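Local structure of type II restriction enzyme SfiI (2EZV) at residues R6-E17 against S185-Y195; I24-A35 against I57-A65. The protein cuts double-stranded DNA as a tetrameric type IIF restriction endonuclease that recognises two GGCC half-sites five base pairs apart and leaves fragments with terminal 5'-phosphates. All coordinates share one frame; numbering follows the deposited sequence.

How the contacts relate
Contacts 1 and 2 both use helix 10-41, the first its N-terminal end and the second a later run, with centres 25 Å apart on opposite sides of the chain's centre. Contact 1 (R6-E17 with S185-Y195) is partly buried: three of its sixteen touching residues are exposed, and arginines, carboxylates and a tyrosine hydroxyl carry it. Contact 2 (I24-A35 with I57-A65) is buried; apolar side chains meet there, and one water links two carbonyls. It is nested in sequence inside the loop that contact 1 closes. Contact 1 joins the helix to the end of strand 176-186 and the turns after it, contact 2 to helix 49-62.

Contact 1: residues R6-E17 against S185-Y195; sequences RELSLDELESVE and SLPHARLKQRY
R190 meets the carbonyl of L8, just before helix 10-41, while R194 meets D11 and E14 in its first turns. R190 bends at chi3 (64°), which brings its guanidinium end-on to L8: NH1 and NH2 both bond L8 O, each at 2.9 Å, in the guanidinium plane. R194, extended from CG to NE, is shared by two acids. Its NH1 and NH2 both grip D11 OD1, NH1 at 2.8 Å, while NH1 also gives E14 OE1 a 2.8 Å bond through the anti lone pair. L10 CB covers one face, 3.2 Å above the centre of the R194 guanidinium. E14 OE2 accepts from Y195 OH at 2.5 Å, the oxygen lying near the plane of the ring at its edge, with carboxylate and ring planes 70° apart; R233 adds a salt bridge to OE2. An alanine in place of E14 would probably leave R194 with D11 as its sole acidic partner here and Y195 OH without its acceptor. One turn on, E17 OE1 accepts a weak bond from H188 N at 2.9 Å, and OE2 pairs with R233. The imidazole is held at both nitrogens: ND1 accepts from R190 N and NE2 donates to P140 O. Apolar contacts lie between: L191 CD2 is 3.6 Å from L10 CG, and L13 CD2 packs on R190 CB. S9 N bonds E12 OE1 in a capping box whose return bond, E12 N to S9 OG, is weak, with S9 OG less surely placed. Beside it, the D11, E14 and R194 salt-bridge network fastens this helix end to the turns after strand 176-186.

Contact 2: residues I24-A35 against I57-A65; sequences IVQALQQYSKEA and ITQYALEVA
I57 opens the contact against A35 and Y31: its CG2 lies 3.4 Å from A35 CB and meets the Y31 ring at the edge, in the ring plane. CG1 lies anti to the carbonyl carbon, and chi2 of -76° turns CD1 to the backbone O and CA of A35. Y60 follows, offering CB 3.4 Å from Y31 OH; that hydroxyl donates to E34 OE1, whose place is less sure, while the Y60 hydroxyl is engaged by F74 O of the third subunit. At A61 the backbones come near, A61 CA lying 5.4 Å from A27 CA. The backbone N of A61 lies over one face of the Y31 ring, offset toward the rim, and E34 CB over the opposite face. A61 CB also touches L28 CD2 at 3.7 Å. A water donates to both A27 O and A61 O, at 2.8 and 2.7 Å. Both methyls of L62 meet I24 CG2, CD2 at 3.8 Å, and CD2 also touches L28 CG. A65 closes the run, its CB against A27 CB, where Y68 of the second subunit packs on both alanines. The axes pass 8.6 Å apart, consistent with A27 and A61 leaving little bulk at the crossing. The two helices pack at 110° and lie on the sheet through I24, L28, I57, T58 and L62, consistent with the alpha/beta core of PDDEXK nucleases, in which helices flank a central sheet.

Contact 1: residues R6-E17 against S185-Y195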
loop_
_atom_site.group_PDB
_atom_site.type_symbol
_atom_site.label_atom_id
_atom_site.label_comp_id
_atom_site.label_asym_id
_atom_site.label_seq_id
_atom_site.Cartn_x
_atom_site.Cartn_y
_atom_site.Cartn_z
ATOM N N ARG D 6 0.090 -28.602 -7.565
ATOM C CA ARG D 6 0.439 -29.986 -7.873
ATOM C C ARG D 6 -0.325 -30.497 -9.094
ATOM O O ARG D 6 0.140 -31.394 -9.789
ATOM C CB ARG D 6 0.186 -30.882 -6.652
ATOM C CG ARG D 6 1.181 -30.635 -5.513
ATOM C CD ARG D 6 0.735 -31.238 -4.191
ATOM N NE ARG D 6 -0.584 -30.766 -3.791
ATOM C CZ ARG D 6 -1.135 -31.002 -2.605
ATOM N NH1 ARG D 6 -0.475 -31.705 -1.690
ATOM N NH2 ARG D 6 -2.353 -30.544 -2.335
ATOM N N GLU D 7 -1.488 -29.918 -9.366
ATOM C CA GLU D 7 -2.262 -30.333 -10.520
ATOM C C GLU D 7 -1.719 -29.682 -11.788
ATOM O O GLU D 7 -2.218 -29.936 -12.883
ATOM C CB GLU D 7 -3.720 -29.941 -10.361
ATOM C CG GLU D 7 -4.344 -30.374 -9.079
ATOM C CD GLU D 7 -5.813 -30.058 -9.060
ATOM O OE1 GLU D 7 -6.202 -29.044 -9.687
ATOM O OE2 GLU D 7 -6.573 -30.814 -8.417
ATOM N N LEU D 8 -0.726 -28.811 -11.645
ATOM C CA LEU D 8 -0.136 -28.169 -12.815
ATOM C C LEU D 8 0.876 -29.133 -13.400
ATOM O O LEU D 8 1.476 -29.925 -12.674
ATOM C CB LEU D 8 0.598 -26.874 -12.442
ATOM C CG LEU D 8 -0.206 -25.661 -11.978
ATOM C CD1 LEU D 8 0.725 -24.453 -11.876
ATOM C CD2 LEU D 8 -1.319 -25.380 -12.964
ATOM N N SER D 9 1.064 -29.074 -14.709
ATOM C CA SER D 9 2.049 -29.931 -15.344
ATOM C C SER D 9 3.399 -29.272 -15.059
ATOM O O SER D 9 3.458 -28.101 -14.677
ATOM C CB SER D 9 1.808 -29.981 -16.848
ATOM O OG SER D 9 1.989 -28.696 -17.414
ATOM N N LEU D 10 4.483 -30.016 -15.238
ATOM C CA LEU D 10 5.810 -29.466 -15.008
ATOM C C LEU D 10 6.039 -28.207 -15.851
ATOM O O LEU D 10 6.545 -27.201 -15.360
ATOM C CB LEU D 10 6.878 -30.518 -15.330
ATOM C CG LEU D 10 7.381 -31.396 -14.180
ATOM C CD1 LEU D 10 6.219 -31.882 -13.344
ATOM C CD2 LEU D 10 8.190 -32.560 -14.746
ATOM N N ASP D 11 5.660 -28.258 -17.119
ATOM C CA ASP D 11 5.854 -27.101 -17.987
ATOM C C ASP D 11 5.160 -25.855 -17.458
ATOM O O ASP D 11 5.750 -24.770 -17.427
ATOM C CB ASP D 11 5.357 -27.400 -19.402
ATOM C CG ASP D 11 6.397 -28.095 -20.242
ATOM O OD1 ASP D 11 7.531 -28.277 -19.748
ATOM O OD2 ASP D 11 6.086 -28.452 -21.398
ATOM N N GLU D 12 3.910 -26.015 -17.042
ATOM C CA GLU D 12 3.136 -24.898 -16.520
ATOM C C GLU D 12 3.769 -24.378 -15.240
ATOM O O GLU D 12 3.775 -23.171 -14.991
ATOM C CB GLU D 12 1.689 -25.338 -16.276
ATOM C CG GLU D 12 1.066 -25.963 -17.518
ATOM C CD GLU D 12 -0.280 -26.611 -17.259
ATOM O OE1 GLU D 12 -0.470 -27.223 -16.184
ATOM O OE2 GLU D 12 -1.144 -26.523 -18.147
ATOM N N LEU D 13 4.314 -25.291 -14.438
ATOM C CA LEU D 13 4.976 -24.915 -13.192
ATOM C C LEU D 13 6.187 -24.033 -13.481
ATOM O O LEU D 13 6.380 -23.008 -12.838
ATOM C CB LEU D 13 5.417 -26.158 -12.416
ATOM C CG LEU D 13 6.184 -25.875 -11.123
ATOM C CD1 LEU D 13 5.365 -24.936 -10.255
ATOM C CD2 LEU D 13 6.474 -27.169 -10.382
ATOM N N GLU D 14 7.003 -24.425 -14.453
ATOM C CA GLU D 14 8.185 -23.627 -14.797
ATOM C C GLU D 14 7.726 -22.262 -15.302
ATOM O O GLU D 14 8.368 -21.238 -15.065
ATOM C CB GLU D 14 9.013 -24.312 -15.894
ATOM C CG GLU D 14 9.572 -25.683 -15.524
ATOM C CD GLU D 14 10.880 -25.975 -16.231
ATOM O OE1 GLU D 14 11.038 -27.086 -16.785
ATOM O OE2 GLU D 14 11.763 -25.087 -16.226
ATOM N N SER D 15 6.602 -22.268 -16.004
ATOM C CA SER D 15 6.035 -21.057 -16.555
ATOM C C SER D 15 5.720 -20.031 -15.473
ATOM O O SER D 15 5.974 -18.839 -15.658
ATOM C CB SER D 15 4.767 -21.395 -17.345
ATOM O OG SER D 15 4.193 -20.232 -17.899
ATOM N N VAL D 16 5.172 -20.479 -14.348
ATOM C CA VAL D 16 4.853 -19.534 -13.286
ATOM C C VAL D 16 6.124 -19.034 -12.621
ATOM O O VAL D 16 6.151 -17.922 -12.083
ATOM C CB VAL D 16 3.928 -20.135 -12.186
ATOM C CG1 VAL D 16 3.144 -21.300 -12.734
ATOM C CG2 VAL D 16 4.728 -20.506 -10.977
ATOM N N GLU D 17 7.174 -19.846 -12.635
ATOM C CA GLU D 17 8.421 -19.401 -12.025
ATOM C C GLU D 17 8.996 -18.346 -12.957
ATOM O O GLU D 17 9.538 -17.333 -12.518
ATOM C CB GLU D 17 9.398 -20.568 -11.833
ATOM C CG GLU D 17 9.097 -21.401 -10.591
ATOM C CD GLU D 17 10.030 -22.597 -10.403
ATOM O OE1 GLU D 17 9.949 -23.249 -9.341
ATOM O OE2 GLU D 17 10.839 -22.899 -11.306
ATOM N N SER D 185 16.507 -18.031 -10.688
ATOM C CA SER D 185 15.261 -18.716 -10.395
ATOM C C SER D 185 15.612 -20.188 -10.228
ATOM O O SER D 185 15.992 -20.862 -11.194
ATOM C CB SER D 185 14.271 -18.531 -11.556
ATOM O OG SER D 185 13.070 -19.264 -11.348
ATOM N N LEU D 186 15.509 -20.690 -9.002
ATOM C CA LEU D 186 15.822 -22.085 -8.748
ATOM C C LEU D 186 14.572 -22.926 -8.873
ATOM O O LEU D 186 13.560 -22.665 -8.221
ATOM C CB LEU D 186 16.446 -22.258 -7.368
ATOM C CG LEU D 186 17.749 -21.476 -7.177
ATOM C CD1 LEU D 186 18.374 -21.865 -5.847
ATOM C CD2 LEU D 186 18.710 -21.758 -8.328
ATOM N N PRO D 187 14.634 -23.965 -9.712
ATOM C CA PRO D 187 13.501 -24.856 -9.937
ATOM C C PRO D 187 12.910 -25.513 -8.695
ATOM O O PRO D 187 13.626 -25.980 -7.803
ATOM C CB PRO D 187 14.048 -25.861 -10.956
ATOM C CG PRO D 187 15.523 -25.854 -10.692
ATOM C CD PRO D 187 15.815 -24.405 -10.474
ATOM N N HIS D 188 11.584 -25.528 -8.648
ATOM C CA HIS D 188 10.854 -26.127 -7.546
ATOM C C HIS D 188 11.207 -27.615 -7.433
ATOM O O HIS D 188 11.600 -28.257 -8.415
ATOM C CB HIS D 188 9.351 -25.947 -7.788
ATOM C CG HIS D 188 8.488 -26.440 -6.671
ATOM N ND1 HIS D 188 8.210 -27.776 -6.477
ATOM C CD2 HIS D 188 7.830 -25.774 -5.693
ATOM C CE1 HIS D 188 7.415 -27.912 -5.431
ATOM N NE2 HIS D 188 7.170 -26.712 -4.937
ATOM N N ALA D 189 11.070 -28.154 -6.228
ATOM C CA ALA D 189 11.364 -29.555 -5.969
ATOM C C ALA D 189 10.748 -30.484 -7.024
ATOM O O ALA D 189 11.408 -31.404 -7.501
ATOM C CB ALA D 189 10.860 -29.934 -4.575
ATOM N N ARG D 190 9.491 -30.239 -7.387
ATOM C CA ARG D 190 8.794 -31.063 -8.376
ATOM C C ARG D 190 9.550 -31.227 -9.686
ATOM O O ARG D 190 9.241 -32.129 -10.472
ATOM C CB ARG D 190 7.424 -30.478 -8.715
ATOM C CG ARG D 190 6.304 -30.803 -7.749
ATOM C CD ARG D 190 4.986 -30.340 -8.362
ATOM N NE ARG D 190 4.697 -31.086 -9.579
ATOM C CZ ARG D 190 3.789 -30.740 -10.483
ATOM N NH1 ARG D 190 3.065 -29.641 -10.325
ATOM N NH2 ARG D 190 3.597 -31.502 -11.551
ATOM N N LEU D 191 10.529 -30.354 -9.914
ATOM C CA LEU D 191 11.314 -30.360 -11.141
ATOM C C LEU D 191 12.671 -31.053 -11.028
ATOM O O LEU D 191 13.517 -30.911 -11.913
ATOM C CB LEU D 191 11.521 -28.916 -11.611
ATOM C CG LEU D 191 10.234 -28.147 -11.919
ATOM C CD1 LEU D 191 10.522 -26.660 -12.052
ATOM C CD2 LEU D 191 9.619 -28.704 -13.192
ATOM N N LYS D 192 12.878 -31.809 -9.955
ATOM C CA LYS D 192 14.149 -32.497 -9.756
ATOM C C LYS D 192 14.561 -33.385 -10.927
ATOM O O LYS D 192 15.676 -33.268 -11.428
ATOM C CB LYS D 192 14.121 -33.326 -8.465
ATOM C CG LYS D 192 15.413 -34.081 -8.233
ATOM C CD LYS D 192 15.538 -34.588 -6.810
ATOM C CE LYS D 192 16.821 -35.389 -6.656
ATOM N NZ LYS D 192 18.012 -34.662 -7.199
ATOM N N GLN D 193 13.665 -34.267 -11.364
ATOM C CA GLN D 193 13.969 -35.167 -12.473
ATOM C C GLN D 193 14.499 -34.413 -13.699
ATOM O O GLN D 193 15.362 -34.920 -14.424
ATOM C CB GLN D 193 12.726 -35.976 -12.844
ATOM N N ARG D 194 13.988 -33.202 -13.922
ATOM C CA ARG D 194 14.408 -32.386 -15.056
ATOM C C ARG D 194 15.757 -31.684 -14.889
ATOM O O ARG D 194 16.518 -31.581 -15.846
ATOM C CB ARG D 194 13.354 -31.315 -15.375
ATOM C CG ARG D 194 12.085 -31.824 -16.027
ATOM C CD ARG D 194 11.229 -30.656 -16.514
ATOM N NE ARG D 194 10.032 -31.113 -17.210
ATOM C CZ ARG D 194 9.115 -30.309 -17.735
ATOM N NH1 ARG D 194 9.249 -28.993 -17.646
ATOM N NH2 ARG D 194 8.064 -30.825 -18.351
ATOM N N TYR D 195 16.050 -31.197 -13.687
ATOM C CA TYR D 195 17.300 -30.470 -13.450
ATOM C C TYR D 195 18.408 -31.171 -12.643
ATOM O O TYR D 195 19.548 -30.708 -12.640
ATOM C CB TYR D 195 16.991 -29.109 -12.800
ATOM C CG TYR D 195 16.245 -28.143 -13.700
ATOM C CD1 TYR D 195 14.848 -28.151 -13.778
ATOM C CD2 TYR D 195 16.940 -27.246 -14.503
ATOM C CE1 TYR D 195 14.168 -27.287 -14.641
ATOM C CE2 TYR D 195 16.275 -26.386 -15.369
ATOM C CZ TYR D 195 14.893 -26.411 -15.435
ATOM O OH TYR D 195 14.264 -25.568 -16.320
HETATM O O HOH W 1 5.327 -30.534 -18.758
HETATM O O HOH W 2 11.076 -22.595 -6.590
#

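Contact 2: residues I24-A35 against I57-A65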
loop_
_atom_site.group_PDB
_atom_site.type_symbol
_atom_site.label_atom_id
_atom_site.label_comp_id
_atom_site.label_asym_id
_atom_site.label_seq_id
_atom_site.Cartn_x
_atom_site.Cartn_y
_atom_site.Cartn_z
ATOM N N ILE D 24 10.110 -9.676 -11.212
ATOM C CA ILE D 24 11.193 -9.250 -10.344
ATOM C C ILE D 24 12.316 -8.531 -11.092
ATOM O O ILE D 24 12.920 -7.603 -10.548
ATOM C CB ILE D 24 11.749 -10.459 -9.551
ATOM C CG1 ILE D 24 10.679 -10.920 -8.555
ATOM C CG2 ILE D 24 13.040 -10.081 -8.830
ATOM C CD1 ILE D 24 11.025 -12.164 -7.776
ATOM N N VAL D 25 12.587 -8.942 -12.334
ATOM C CA VAL D 25 13.639 -8.305 -13.135
ATOM C C VAL D 25 13.282 -6.870 -13.497
ATOM O O VAL D 25 14.174 -6.019 -13.571
ATOM C CB VAL D 25 13.936 -9.079 -14.442
ATOM C CG1 VAL D 25 14.916 -8.279 -15.324
ATOM C CG2 VAL D 25 14.542 -10.420 -14.111
ATOM N N GLN D 26 11.994 -6.601 -13.738
ATOM C CA GLN D 26 11.543 -5.244 -14.057
ATOM C C GLN D 26 11.744 -4.360 -12.846
ATOM O O GLN D 26 12.166 -3.213 -12.962
ATOM C CB GLN D 26 10.053 -5.199 -14.393
ATOM C CG GLN D 26 9.717 -5.526 -15.820
ATOM C CD GLN D 26 10.170 -4.480 -16.817
ATOM O OE1 GLN D 26 10.536 -4.820 -17.924
ATOM N NE2 GLN D 26 10.128 -3.215 -16.439
ATOM N N ALA D 27 11.399 -4.896 -11.682
ATOM C CA ALA D 27 11.522 -4.163 -10.432
ATOM C C ALA D 27 12.971 -3.753 -10.228
ATOM O O ALA D 27 13.271 -2.580 -10.031
ATOM C CB ALA D 27 11.042 -5.025 -9.273
ATOM N N LEU D 28 13.872 -4.722 -10.303
ATOM C CA LEU D 28 15.284 -4.430 -10.121
ATOM C C LEU D 28 15.760 -3.466 -11.208
ATOM O O LEU D 28 16.498 -2.523 -10.930
ATOM C CB LEU D 28 16.082 -5.732 -10.141
ATOM C CG LEU D 28 15.788 -6.600 -8.911
ATOM C CD1 LEU D 28 16.217 -8.044 -9.154
ATOM C CD2 LEU D 28 16.491 -5.996 -7.692
ATOM N N GLN D 29 15.317 -3.686 -12.441
ATOM C CA GLN D 29 15.718 -2.817 -13.535
ATOM C C GLN D 29 15.337 -1.368 -13.260
ATOM O O GLN D 29 16.186 -0.475 -13.284
ATOM C CB GLN D 29 15.070 -3.256 -14.847
ATOM C CG GLN D 29 15.293 -2.253 -15.978
ATOM C CD GLN D 29 16.768 -2.067 -16.324
ATOM O OE1 GLN D 29 17.177 -1.001 -16.788
ATOM N NE2 GLN D 29 17.568 -3.111 -16.114
ATOM N N GLN D 30 14.053 -1.145 -13.003
ATOM C CA GLN D 30 13.544 0.191 -12.750
ATOM C C GLN D 30 14.093 0.804 -11.463
ATOM O O GLN D 30 14.043 2.019 -11.271
ATOM C CB GLN D 30 12.007 0.152 -12.756
ATOM C CG GLN D 30 11.466 -0.308 -14.118
ATOM C CD GLN D 30 9.957 -0.218 -14.273
ATOM O OE1 GLN D 30 9.432 -0.432 -15.361
ATOM N NE2 GLN D 30 9.258 0.093 -13.191
ATOM N N TYR D 31 14.637 -0.036 -10.591
ATOM C CA TYR D 31 15.211 0.436 -9.336
ATOM C C TYR D 31 16.742 0.472 -9.396
ATOM O O TYR D 31 17.388 0.849 -8.422
ATOM C CB TYR D 31 14.789 -0.486 -8.195
ATOM C CG TYR D 31 15.100 0.063 -6.819
ATOM C CD1 TYR D 31 14.397 1.159 -6.312
ATOM C CD2 TYR D 31 16.106 -0.502 -6.026
ATOM C CE1 TYR D 31 14.686 1.683 -5.051
ATOM C CE2 TYR D 31 16.402 0.022 -4.760
ATOM C CZ TYR D 31 15.690 1.111 -4.284
ATOM O OH TYR D 31 15.981 1.644 -3.048
ATOM N N SER D 32 17.314 0.086 -10.538
ATOM C CA SER D 32 18.770 0.023 -10.686
ATOM C C SER D 32 19.539 1.330 -10.470
ATOM O O SER D 32 20.634 1.312 -9.916
ATOM C CB SER D 32 19.143 -0.573 -12.050
ATOM O OG SER D 32 18.950 0.359 -13.095
ATOM N N LYS D 33 18.988 2.459 -10.904
ATOM C CA LYS D 33 19.678 3.735 -10.716
ATOM C C LYS D 33 19.858 4.024 -9.231
ATOM O O LYS D 33 20.966 4.330 -8.779
ATOM C CB LYS D 33 18.893 4.877 -11.360
ATOM C CG LYS D 33 19.542 6.250 -11.192
ATOM C CD LYS D 33 18.724 7.319 -11.885
ATOM C CE LYS D 33 19.325 8.699 -11.699
ATOM N NZ LYS D 33 19.383 9.087 -10.263
ATOM N N GLU D 34 18.766 3.923 -8.474
ATOM C CA GLU D 34 18.813 4.177 -7.044
ATOM C C GLU D 34 19.602 3.099 -6.317
ATOM O O GLU D 34 20.245 3.370 -5.297
ATOM C CB GLU D 34 17.399 4.268 -6.469
ATOM C CG GLU D 34 17.358 4.237 -4.944
ATOM C CD GLU D 34 16.000 4.595 -4.385
ATOM O OE1 GLU D 34 15.733 4.251 -3.216
ATOM O OE2 GLU D 34 15.206 5.225 -5.114
ATOM N N ALA D 35 19.558 1.878 -6.841
ATOM C CA ALA D 35 20.286 0.772 -6.231
ATOM C C ALA D 35 21.795 1.026 -6.279
ATOM O O ALA D 35 22.497 0.851 -5.279
ATOM C CB ALA D 35 19.952 -0.539 -6.943
ATOM N N ILE D 57 18.261 -3.133 -0.722
ATOM C CA ILE D 57 18.059 -2.782 -2.125
ATOM C C ILE D 57 16.976 -3.698 -2.693
ATOM O O ILE D 57 15.987 -3.239 -3.279
ATOM C CB ILE D 57 19.326 -3.016 -2.974
ATOM C CG1 ILE D 57 20.516 -2.229 -2.423
ATOM C CG2 ILE D 57 19.054 -2.613 -4.408
ATOM C CD1 ILE D 57 20.491 -0.760 -2.723
ATOM N N THR D 58 17.190 -4.998 -2.515
ATOM C CA THR D 58 16.274 -6.022 -2.993
ATOM C C THR D 58 14.854 -5.772 -2.502
ATOM O O THR D 58 13.897 -5.818 -3.277
ATOM C CB THR D 58 16.705 -7.417 -2.502
ATOM O OG1 THR D 58 17.981 -7.748 -3.063
ATOM C CG2 THR D 58 15.683 -8.470 -2.906
ATOM N N GLN D 59 14.723 -5.528 -1.201
ATOM C CA GLN D 59 13.420 -5.278 -0.624
ATOM C C GLN D 59 12.727 -4.059 -1.230
ATOM O O GLN D 59 11.568 -4.143 -1.629
ATOM C CB GLN D 59 13.516 -5.093 0.891
ATOM C CG GLN D 59 12.204 -4.596 1.486
ATOM C CD GLN D 59 12.228 -4.448 2.991
ATOM O OE1 GLN D 59 11.376 -3.774 3.564
ATOM N NE2 GLN D 59 13.191 -5.084 3.641
ATOM N N TYR D 60 13.432 -2.931 -1.285
ATOM C CA TYR D 60 12.856 -1.699 -1.825
ATOM C C TYR D 60 12.479 -1.862 -3.283
ATOM O O TYR D 60 11.477 -1.315 -3.742
ATOM C CB TYR D 60 13.833 -0.532 -1.678
ATOM C CG TYR D 60 14.090 -0.122 -0.246
ATOM C CD1 TYR D 60 15.331 0.386 0.140
ATOM C CD2 TYR D 60 13.092 -0.223 0.721
ATOM C CE1 TYR D 60 15.572 0.786 1.452
ATOM C CE2 TYR D 60 13.320 0.177 2.035
ATOM C CZ TYR D 60 14.562 0.680 2.392
ATOM O OH TYR D 60 14.796 1.080 3.689
ATOM N N ALA D 61 13.295 -2.616 -4.009
ATOM C CA ALA D 61 13.042 -2.861 -5.413
ATOM C C ALA D 61 11.797 -3.715 -5.623
ATOM O O ALA D 61 10.956 -3.389 -6.463
ATOM C CB ALA D 61 14.258 -3.551 -6.053
ATOM N N LEU D 62 11.668 -4.786 -4.840
ATOM C CA LEU D 62 10.560 -5.729 -4.986
ATOM C C LEU D 62 9.229 -5.468 -4.284
ATOM O O LEU D 62 8.179 -5.806 -4.834
ATOM C CB LEU D 62 11.015 -7.144 -4.602
ATOM C CG LEU D 62 12.348 -7.732 -5.085
ATOM C CD1 LEU D 62 12.191 -9.243 -5.207
ATOM C CD2 LEU D 62 12.772 -7.149 -6.409
ATOM N N GLU D 63 9.256 -4.902 -3.079
ATOM C CA GLU D 63 8.017 -4.674 -2.332
ATOM C C GLU D 63 7.039 -3.799 -3.090
ATOM O O GLU D 63 5.823 -3.811 -2.832
ATOM C CB GLU D 63 8.310 -4.054 -0.957
ATOM C CG GLU D 63 8.950 -2.665 -0.973
ATOM C CD GLU D 63 9.315 -2.171 0.431
ATOM O OE1 GLU D 63 9.329 -2.990 1.381
ATOM O OE2 GLU D 63 9.600 -0.968 0.588
ATOM N N VAL D 64 7.584 -3.080 -4.062
ATOM C CA VAL D 64 6.829 -2.143 -4.870
ATOM C C VAL D 64 6.132 -2.828 -6.059
ATOM O O VAL D 64 5.228 -2.266 -6.677
ATOM C CB VAL D 64 7.819 -1.008 -5.314
ATOM C CG1 VAL D 64 7.950 -0.943 -6.810
ATOM C CG2 VAL D 64 7.409 0.319 -4.694
ATOM N N ALA D 65 6.531 -4.068 -6.336
ATOM C CA ALA D 65 5.990 -4.836 -7.448
ATOM C C ALA D 65 5.285 -6.111 -6.996
ATOM O O ALA D 65 5.299 -7.120 -7.703
ATOM C CB ALA D 65 7.116 -5.192 -8.391
HETATM O O HOH W 3 11.364 -1.547 -8.338
#